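Local coordinates for protein proline dehydrogenase (Bradyrhizobium japonicum USDA 110, PDB 3HAZ) that probably oxidizes proline to glutamate in two steps, pairing an FAD-dependent proline dehydrogenase with an NAD-dependent aldehyde dehydrogenase of the 1-pyrroline-5-carboxylate type in one chain, at residues Met767-Thr772 and Asp808-Met813; Arg202-Ala207 and Ala818-Ile823; Leu799-Glu804 and Arg907-Thr912. All coordinates share one frame; numbering follows the deposited sequence.

Interaction 1: residues Met767-Thr772 and Asp808-Met813; sequences MIADAT and DRMIEM
A single side chain, that of Met810, bridges helix 804-819 and the end of strand 765-769. Its sulfur SD lies 4.4 Å from CB of Ala769, and its terminal methyl CE comes within 3.9 Å of the backbone O of Asp770. The first is an apolar contact; the second sets a methyl against a carbonyl oxygen at van der Waals range. Both depend on reach, since the nearest CA atoms of the two segments, those of Ala769 and Met810, stay 9.4 Å apart. Met810 gains that reach by running straight beyond CG (chi2 -173°, chi3 -176°), which carries the thioether from the helix to the strand. The CB of Ala769 points toward the helix and meets the sulfur.

Past the strand, the chain turns at Asp770, whose CB is directed away from the helix. Its OD1 accepts two bonds from Thr772, from N at 2.9 Å and from OG1 at 2.7 Å, both arriving from one face of the carboxylate. The bond from N, two residues on, makes an Asx turn, and it meets OD1 from 43° above the carboxylate plane. OD2 bonds Ser922 OG, so both carboxylate oxygens of this buried aspartate are engaged and the turn is tied to the residue just after strand 917-921.

All three touching residues are buried in the aldehyde dehydrogenase part of the chain. Strand 765-769 runs parallel between strands 797-803 and 917-921, while helix 804-819 packs on the sheet, Met810 also resting on Val802 of strand 797-803.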
# COMPACT_ATOMS: atom_id res chain seq x y z
N MET A 767 39.95 16.14 23.54
CA MET A 767 39.68 14.74 23.31
C MET A 767 39.88 13.98 24.61
O MET A 767 40.80 14.27 25.37
CB MET A 767 40.60 14.15 22.23
CG MET A 767 40.46 12.63 22.10
SD MET A 767 41.50 11.90 20.82
CE MET A 767 40.69 12.47 19.32
N ILE A 768 39.00 13.03 24.89
CA ILE A 768 39.17 12.16 26.04
C ILE A 768 39.46 10.75 25.55
O ILE A 768 38.69 10.17 24.79
CB ILE A 768 37.92 12.15 26.94
CG1 ILE A 768 37.55 13.58 27.35
CG2 ILE A 768 38.14 11.26 28.16
CD1 ILE A 768 36.25 13.67 28.14
N ALA A 769 40.62 10.22 25.95
CA ALA A 769 40.99 8.85 25.60
C ALA A 769 41.25 8.03 26.87
O ALA A 769 42.09 8.40 27.68
CB ALA A 769 42.23 8.85 24.70
N ASP A 770 40.52 6.92 27.04
CA ASP A 770 40.74 6.05 28.19
C ASP A 770 41.58 4.84 27.81
O ASP A 770 41.98 4.70 26.65
CB ASP A 770 39.41 5.64 28.87
CG ASP A 770 38.56 4.70 28.02
OD1 ASP A 770 39.09 3.96 27.16
OD2 ASP A 770 37.33 4.69 28.24
N ALA A 771 41.86 3.97 28.78
CA ALA A 771 42.80 2.87 28.57
C ALA A 771 42.27 1.71 27.75
O ALA A 771 43.01 0.77 27.44
CB ALA A 771 43.36 2.37 29.91
N THR A 772 40.98 1.75 27.39
CA THR A 772 40.44 0.77 26.46
C THR A 772 40.61 1.20 25.01
O THR A 772 40.30 0.44 24.09
CB THR A 772 38.95 0.47 26.70
OG1 THR A 772 38.16 1.61 26.31
CG2 THR A 772 38.69 0.13 28.17
N ASP A 808 51.95 7.42 28.90
CA ASP A 808 53.34 7.41 28.42
C ASP A 808 53.44 6.85 27.01
O ASP A 808 54.14 7.39 26.15
CB ASP A 808 54.24 6.61 29.38
CG ASP A 808 54.48 7.33 30.70
OD1 ASP A 808 54.47 8.58 30.73
OD2 ASP A 808 54.68 6.63 31.72
N ARG A 809 52.75 5.75 26.77
CA ARG A 809 52.75 5.12 25.45
C ARG A 809 52.01 5.99 24.44
O ARG A 809 52.51 6.26 23.35
CB ARG A 809 52.12 3.72 25.53
CG ARG A 809 51.82 3.08 24.17
CD ARG A 809 53.09 2.96 23.34
NE ARG A 809 54.20 2.41 24.12
CZ ARG A 809 54.32 1.14 24.48
NH1 ARG A 809 55.38 0.75 25.19
NH2 ARG A 809 53.39 0.25 24.14
N MET A 810 50.82 6.46 24.80
CA MET A 810 50.06 7.30 23.88
C MET A 810 50.79 8.60 23.51
O MET A 810 50.85 8.98 22.34
CB MET A 810 48.66 7.57 24.43
CG MET A 810 47.74 6.34 24.31
SD MET A 810 46.04 6.70 24.76
CE MET A 810 45.27 5.08 24.64
N ILE A 811 51.38 9.25 24.51
CA ILE A 811 52.10 10.49 24.28
C ILE A 811 53.32 10.26 23.40
O ILE A 811 53.57 11.00 22.45
CB ILE A 811 52.52 11.15 25.62
CG1 ILE A 811 51.29 11.74 26.32
CG2 ILE A 811 53.58 12.21 25.38
CD1 ILE A 811 51.55 12.17 27.76
N GLU A 812 54.07 9.21 23.72
CA GLU A 812 55.24 8.82 22.94
C GLU A 812 54.88 8.48 21.49
O GLU A 812 55.65 8.76 20.56
CB GLU A 812 55.93 7.63 23.63
CG GLU A 812 56.76 6.75 22.72
CD GLU A 812 57.18 5.44 23.39
OE1 GLU A 812 56.33 4.53 23.57
OE2 GLU A 812 58.37 5.33 23.74
N MET A 813 53.72 7.86 21.28
CA MET A 813 53.33 7.47 19.92
C MET A 813 52.88 8.69 19.10
O MET A 813 53.21 8.82 17.92
CB MET A 813 52.25 6.39 19.95
CG MET A 813 52.25 5.51 18.71
SD MET A 813 50.88 4.35 18.61
CE MET A 813 51.22 3.26 19.99

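Interaction 2: residues Arg202-Ala207 and Ala818-Ile823; sequences RTAADA and ARELKI
Glu820 meets Ala204 where the end of helix 804-819 approaches the start of helix 204-223. Ahead of it in the chain, Ala818 lies in the last part of helix 804-819; its O accepts from Leu821 N at 3.2 Å, and the residue packs against Phe787 and Phe860.

At Glu820 the side chain folds at chi2 (-55°) and brings OE2 to 3.5 Å from CB of Ala204. The backbone N of Ala204 is 3.8 Å from OE2, too long for a direct bond, and a water fills the step: it accepts from Ala204 N at 3.0 Å and donates to Glu820 OE2 at 2.8 Å. The other oxygen, OE1, makes a salt bridge with Arg254. After Glu820, Leu821 turns to Arg246 and Val783, and the backbone of Lys822 bonds to that of His832.

The start of helix 204-223 is closed by a capping box of Thr203, the N-cap residue, and Asp206. Thr203 OG1 accepts from Asp206 N at 2.8 Å, and Asp206 OD2 takes a weak return bond from Thr203 N. OD2 also receives Arg202 N, through its anti lone pair.

The polar link between the two segments thus runs through a water, while Glu820 also pairs directly with Arg254 of the proline dehydrogenase part. A carboxylate placed near a helix N-terminus would probably be favoured by the helix dipole, and Arg254 should help to keep it ionised.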
# COMPACT_ATOMS: atom_id res chain seq x y z
N ARG A 202 53.70 3.59 13.64
CA ARG A 202 53.36 5.00 13.76
C ARG A 202 54.60 5.86 13.97
O ARG A 202 54.58 7.06 13.73
CB ARG A 202 52.40 5.21 14.93
CG ARG A 202 50.93 5.15 14.55
CD ARG A 202 50.55 3.84 13.89
NE ARG A 202 49.13 3.80 13.55
CZ ARG A 202 48.46 2.69 13.28
NH1 ARG A 202 47.17 2.76 12.98
NH2 ARG A 202 49.07 1.51 13.31
N THR A 203 55.68 5.24 14.44
CA THR A 203 56.89 5.99 14.77
C THR A 203 58.10 5.30 14.14
O THR A 203 58.01 4.14 13.73
CB THR A 203 57.11 6.08 16.29
OG1 THR A 203 57.62 4.83 16.79
CG2 THR A 203 55.79 6.41 17.00
N ALA A 204 59.21 6.02 14.06
CA ALA A 204 60.46 5.46 13.58
C ALA A 204 60.90 4.32 14.49
O ALA A 204 61.35 3.27 14.03
CB ALA A 204 61.55 6.55 13.50
N ALA A 205 60.74 4.51 15.79
CA ALA A 205 61.08 3.45 16.73
C ALA A 205 60.20 2.20 16.54
O ALA A 205 60.69 1.09 16.67
CB ALA A 205 61.03 3.95 18.18
N ASP A 206 58.92 2.38 16.20
CA ASP A 206 58.05 1.22 15.92
C ASP A 206 58.62 0.41 14.76
O ASP A 206 58.71 -0.81 14.84
CB ASP A 206 56.64 1.64 15.51
CG ASP A 206 55.77 2.02 16.69
OD1 ASP A 206 55.98 1.51 17.80
OD2 ASP A 206 54.84 2.84 16.48
N ALA A 207 58.97 1.10 13.68
CA ALA A 207 59.50 0.44 12.49
C ALA A 207 60.77 -0.37 12.77
O ALA A 207 60.97 -1.42 12.17
CB ALA A 207 59.76 1.46 11.38
N ALA A 818 54.19 12.51 15.00
CA ALA A 818 54.30 13.90 14.59
C ALA A 818 55.65 14.17 13.94
O ALA A 818 55.76 14.97 13.01
CB ALA A 818 54.08 14.83 15.78
N ARG A 819 56.69 13.49 14.43
CA ARG A 819 58.02 13.66 13.87
C ARG A 819 58.09 13.21 12.41
O ARG A 819 58.94 13.66 11.66
CB ARG A 819 59.06 12.90 14.71
CG ARG A 819 60.50 13.27 14.37
CD ARG A 819 61.52 12.37 15.08
NE ARG A 819 61.31 12.32 16.52
N GLU A 820 57.18 12.32 12.01
CA GLU A 820 57.19 11.79 10.65
C GLU A 820 56.46 12.67 9.63
O GLU A 820 56.47 12.36 8.44
CB GLU A 820 56.60 10.38 10.61
CG GLU A 820 57.44 9.33 11.34
CD GLU A 820 58.88 9.26 10.85
OE1 GLU A 820 59.13 9.49 9.65
OE2 GLU A 820 59.77 8.97 11.68
N LEU A 821 55.83 13.74 10.09
CA LEU A 821 55.13 14.64 9.19
C LEU A 821 56.10 15.53 8.41
O LEU A 821 56.95 16.20 8.99
CB LEU A 821 54.13 15.52 9.95
CG LEU A 821 53.09 14.79 10.80
CD1 LEU A 821 52.19 15.80 11.50
CD2 LEU A 821 52.26 13.84 9.95
N LYS A 822 55.96 15.53 7.08
CA LYS A 822 56.76 16.43 6.27
C LYS A 822 56.15 17.83 6.27
O LYS A 822 54.98 18.00 5.94
CB LYS A 822 56.89 15.93 4.83
CG LYS A 822 57.87 16.75 3.99
CD LYS A 822 58.14 16.10 2.65
CE LYS A 822 59.52 16.46 2.13
NZ LYS A 822 59.71 17.94 2.07
N ILE A 823 56.95 18.81 6.68
CA ILE A 823 56.55 20.20 6.72
C ILE A 823 57.25 20.89 5.57
O ILE A 823 58.45 20.71 5.38
CB ILE A 823 57.04 20.88 8.02
CG1 ILE A 823 56.53 20.12 9.25
CG2 ILE A 823 56.62 22.34 8.07
CD1 ILE A 823 57.27 20.49 10.52
O HOH W 1 59.38 8.99 14.44

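Interaction 3: residues Leu799-Glu804 and Arg907-Thr912; sequences LLFVQE and RAIERT
Phe801 of strand 797-803 reaches across to Ala908 and Ile909 of helix 902-911, the helix packing against the mixed, mostly parallel sheet of the aldehyde dehydrogenase fold. The contact is apolar throughout, and the three residues that make it are of unequal exposure: Phe801 is buried, whereas Ala908 and Ile909 are partly open.

Ring-to-aliphatic packing makes the contact. CB of Phe801 points toward the helix, and with CG lying beside the backbone N (chi1 -67°) the far end of the ring is delivered to the helix surface. CZ meets the methyl CB of Ala908 at 4.1 Å. Both helix residues approach the ring obliquely, and the side chains of Phe801 and Ile909 run antiparallel, side by side.

Backbone bonds hold the strand that carries the ring. Phe801 and Leu799 both pair with Met767 of strand 765-769, and Leu800 pairs with His893 and Val895 of strand 891-897, so strand 797-803 is gripped from two neighbours.

Further apolar neighbours of the ring are Ala766, Val895 and Ala880; Ala908 shares Ala880, and Ile909 extends to Ala766 and Ile768. The helix thereby spans two adjacent strands of the sheet. The closest approach is Phe801 CE2 to Ile909 CG1 at 3.8 Å, with CD1 of the same isoleucine 4.1 Å from that ring carbon.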
# COMPACT_ATOMS: atom_id res chain seq x y z
N LEU A 799 43.41 20.03 23.12
CA LEU A 799 43.65 19.49 24.45
C LEU A 799 43.31 18.01 24.58
O LEU A 799 42.15 17.63 24.57
CB LEU A 799 42.85 20.30 25.48
CG LEU A 799 43.09 19.91 26.94
CD1 LEU A 799 44.58 19.95 27.26
CD2 LEU A 799 42.32 20.85 27.86
N LEU A 800 44.34 17.17 24.71
CA LEU A 800 44.13 15.74 24.88
C LEU A 800 44.15 15.35 26.35
O LEU A 800 45.13 15.61 27.05
CB LEU A 800 45.19 14.93 24.13
CG LEU A 800 45.22 13.41 24.35
CD1 LEU A 800 43.95 12.72 23.81
CD2 LEU A 800 46.45 12.82 23.71
N PHE A 801 43.07 14.73 26.82
CA PHE A 801 43.05 14.09 28.13
C PHE A 801 43.28 12.59 27.93
O PHE A 801 42.58 11.95 27.14
CB PHE A 801 41.71 14.29 28.83
CG PHE A 801 41.41 15.72 29.22
CD1 PHE A 801 41.82 16.22 30.45
CD2 PHE A 801 40.70 16.55 28.36
CE1 PHE A 801 41.52 17.52 30.82
CE2 PHE A 801 40.41 17.86 28.72
CZ PHE A 801 40.82 18.34 29.95
N VAL A 802 44.26 12.02 28.63
CA VAL A 802 44.59 10.61 28.48
C VAL A 802 44.78 9.97 29.85
O VAL A 802 45.42 10.55 30.73
CB VAL A 802 45.88 10.44 27.66
CG1 VAL A 802 47.01 11.27 28.27
CG2 VAL A 802 46.27 8.96 27.60
N GLN A 803 44.20 8.79 30.04
CA GLN A 803 44.26 8.13 31.34
C GLN A 803 45.71 7.77 31.66
O GLN A 803 46.47 7.40 30.78
CB GLN A 803 43.36 6.88 31.40
CG GLN A 803 41.92 7.18 31.81
CD GLN A 803 41.02 5.94 31.78
OE1 GLN A 803 41.45 4.86 31.39
NE2 GLN A 803 39.77 6.11 32.18
N GLU A 804 46.09 7.92 32.93
CA GLU A 804 47.49 7.82 33.32
C GLU A 804 48.14 6.47 32.98
O GLU A 804 49.31 6.43 32.62
CB GLU A 804 47.66 8.14 34.80
CG GLU A 804 46.93 7.18 35.73
CD GLU A 804 46.95 7.66 37.17
OE1 GLU A 804 47.60 8.69 37.44
OE2 GLU A 804 46.30 7.00 38.02
N ARG A 907 34.55 18.89 34.15
CA ARG A 907 34.50 20.26 34.65
C ARG A 907 35.52 21.14 33.94
O ARG A 907 35.23 22.26 33.56
CB ARG A 907 34.73 20.32 36.16
CG ARG A 907 33.62 19.72 37.00
CD ARG A 907 33.70 20.21 38.44
NE ARG A 907 32.93 19.38 39.36
CZ ARG A 907 33.47 18.49 40.19
NH1 ARG A 907 34.79 18.32 40.23
NH2 ARG A 907 32.69 17.77 41.00
N ALA A 908 36.74 20.62 33.76
CA ALA A 908 37.77 21.35 33.04
C ALA A 908 37.32 21.73 31.62
O ALA A 908 37.64 22.80 31.12
CB ALA A 908 39.05 20.52 32.97
N ILE A 909 36.57 20.84 30.97
CA ILE A 909 36.09 21.12 29.63
C ILE A 909 34.97 22.16 29.67
O ILE A 909 34.93 23.08 28.85
CB ILE A 909 35.62 19.84 28.92
CG1 ILE A 909 36.79 18.87 28.75
CG2 ILE A 909 35.01 20.17 27.56
CD1 ILE A 909 36.36 17.46 28.34
N GLU A 910 34.06 22.02 30.63
CA GLU A 910 32.94 22.94 30.77
C GLU A 910 33.40 24.35 31.09
O GLU A 910 32.73 25.33 30.76
CB GLU A 910 32.00 22.47 31.87
CG GLU A 910 31.20 21.24 31.52
CD GLU A 910 30.45 20.68 32.72
OE1 GLU A 910 30.95 20.84 33.86
OE2 GLU A 910 29.37 20.08 32.52
N ARG A 911 34.56 24.44 31.73
CA ARG A 911 35.06 25.68 32.32
C ARG A 911 35.46 26.73 31.28
O ARG A 911 35.36 27.92 31.54
CB ARG A 911 36.23 25.35 33.25
CG ARG A 911 36.74 26.50 34.11
CD ARG A 911 38.11 26.98 33.65
NE ARG A 911 38.98 27.26 34.80
CZ ARG A 911 40.23 27.72 34.70
NH1 ARG A 911 40.77 27.96 33.51
NH2 ARG A 911 40.94 27.93 35.80
N THR A 912 35.93 26.29 30.12
CA THR A 912 36.44 27.23 29.14
C THR A 912 35.31 28.09 28.55
O THR A 912 35.54 29.23 28.15
CB THR A 912 37.17 26.53 27.98
OG1 THR A 912 36.22 25.98 27.08
CG2 THR A 912 38.11 25.44 28.52

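Interactions 1 and 3 belong to one sheet of the aldehyde dehydrogenase part, their strands 765-769 and 797-803 being neighbours; Ala771 N lies 2.8 Å from Gln803 OE1, a probable hydrogen bond joining the turn after strand 765-769 to strand 797-803. Interaction 1 is fully buried and interaction 3 partly so; both rest mainly on apolar side chains, interaction 1 also setting a methyl on a backbone carbonyl oxygen. Interaction 2, at the surface, relies instead on a carboxylate, a water and a helix start. It shares helix 804-819 with interaction 1, and Met813 packs on Arg202 and Thr203. Interactions 2 and 3 do not meet. Helix 804-819 therefore connects the sheet to the proline dehydrogenase part.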